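Side-chain contact in tautomerase domain-containing protein (Gammaproteobacteria bacterium SG8_31, PDB 7M59), which belongs to the tautomerase enzymes of the MIF clan, small beta-alpha-beta proteins, and assembles here from six chains: residues Q15-A18 with M19-I23. Residues are numbered along the deposited sequence; the frame is centred on the assembly and turned at random.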
# COMPACT_ATOMS: atom_id res chain seq x y z
N GLN A 15 0.98 -13.17 -19.12
CA GLN A 15 0.23 -13.56 -17.93
C GLN A 15 -0.16 -12.34 -17.10
O GLN A 15 -1.30 -12.25 -16.62
CB GLN A 15 1.05 -14.52 -17.07
CG GLN A 15 1.21 -15.92 -17.63
CD GLN A 15 2.09 -16.74 -16.72
OE1 GLN A 15 3.30 -16.52 -16.65
NE2 GLN A 15 1.49 -17.67 -15.99
N LYS A 16 0.78 -11.41 -16.89
CA LYS A 16 0.49 -10.23 -16.08
C LYS A 16 -0.55 -9.33 -16.75
O LYS A 16 -1.42 -8.78 -16.07
CB LYS A 16 1.79 -9.47 -15.79
CG LYS A 16 2.70 -10.22 -14.82
CD LYS A 16 3.96 -9.44 -14.51
CE LYS A 16 4.98 -9.55 -15.65
NZ LYS A 16 6.26 -8.86 -15.32
N GLN A 17 -0.48 -9.18 -18.08
CA GLN A 17 -1.49 -8.39 -18.76
C GLN A 17 -2.86 -9.07 -18.70
O GLN A 17 -3.88 -8.40 -18.49
CB GLN A 17 -1.07 -8.13 -20.22
CG GLN A 17 -2.09 -7.33 -21.04
CD GLN A 17 -2.33 -5.92 -20.50
OE1 GLN A 17 -1.55 -5.40 -19.71
NE2 GLN A 17 -3.42 -5.30 -20.94
N ALA A 18 -2.89 -10.39 -18.86
CA ALA A 18 -4.13 -11.13 -18.70
C ALA A 18 -4.72 -10.93 -17.31
O ALA A 18 -5.93 -10.76 -17.16
CB ALA A 18 -3.89 -12.62 -18.95
N MET A 19 -3.87 -10.93 -16.29
CA MET A 19 -4.36 -10.70 -14.93
C MET A 19 -4.94 -9.30 -14.79
O MET A 19 -6.01 -9.12 -14.21
CB MET A 19 -3.23 -10.91 -13.92
CG MET A 19 -3.71 -10.77 -12.47
SD MET A 19 -2.38 -10.74 -11.26
CE MET A 19 -1.60 -9.16 -11.59
N ALA A 20 -4.22 -8.30 -15.31
CA ALA A 20 -4.69 -6.92 -15.16
C ALA A 20 -6.02 -6.72 -15.88
O ALA A 20 -6.92 -6.05 -15.36
CB ALA A 20 -3.63 -5.95 -15.69
N GLU A 21 -6.16 -7.30 -17.07
CA GLU A 21 -7.41 -7.18 -17.81
C GLU A 21 -8.55 -7.91 -17.10
O GLU A 21 -9.66 -7.38 -17.00
CB GLU A 21 -7.22 -7.71 -19.23
CG GLU A 21 -6.34 -6.81 -20.06
CD GLU A 21 -6.03 -7.38 -21.44
OE1 GLU A 21 -6.43 -8.53 -21.72
OE2 GLU A 21 -5.36 -6.67 -22.23
N ALA A 22 -8.28 -9.11 -16.59
CA ALA A 22 -9.33 -9.87 -15.90
C ALA A 22 -9.76 -9.17 -14.62
O ALA A 22 -10.95 -9.17 -14.28
CB ALA A 22 -8.83 -11.28 -15.61
N ILE A 23 -8.82 -8.58 -13.89
CA ILE A 23 -9.18 -7.82 -12.70
C ILE A 23 -10.00 -6.59 -13.07
O ILE A 23 -10.98 -6.25 -12.39
CB ILE A 23 -7.93 -7.44 -11.89
CG1 ILE A 23 -7.38 -8.69 -11.20
CG2 ILE A 23 -8.26 -6.36 -10.86
CD1 ILE A 23 -6.00 -8.50 -10.53
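Gln-17 and Glu-21, one helical turn apart, join side chains through a single hydrogen bond from Gln-17 NE2 to Glu-21 OE2. At 2.7 Å it is short, and its N-H...O angle of 161° makes it nearly straight. The donor keeps OE2 close to the plane of its own amide but meets the carboxylate from above its plane; the amide and carboxylate planes stand 89° apart, almost perpendicular. Torsions account for this meeting: Gln-17 has CG anti to the backbone N and bends at chi2 (62°), which swings its amide toward the next turn, whereas Glu-21 runs extended beyond CG and reaches back. The contact is more than terminal, since Glu-21 OE2 also lies 3.5 Å from Gln-17 CG, and Glu-21 CG passes 3.3 Å from Gln-17 O.

The same two residues are tied through the main chain, where Glu-21 N donates to Gln-17 O at 2.9 Å. This bond is one of four successive N(i+4) to O(i) bonds between the two segments; the others run from Met-19 N to Gln-15 O, from Ala-20 N to Lys-16 O and from Ala-22 N to Ala-18 O. The CB atoms of the later turn come close to these carbonyl oxygens as the helix geometry dictates, with Ala-22 CB 3.3 Å from Ala-18 O and Ala-20 CB 3.6 Å from Lys-16 O.

Around the helix, Met-19 packs on Cys-5 and Ile-42 of the two parallel strands, and Lys-16 NZ forms a salt bridge with Glu-44. Gln-17 and Ala-20 pack on Val-51 of a third subunit, while Ala-18 and Ala-22 pack on Thr-30 and Ala-26, respectively, of a second subunit. The pair is thus an i, i+4 glutamine-glutamate side-chain hydrogen bond on helix 13-31, the connecting helix of the beta-alpha-beta unit found in the tautomerase fold.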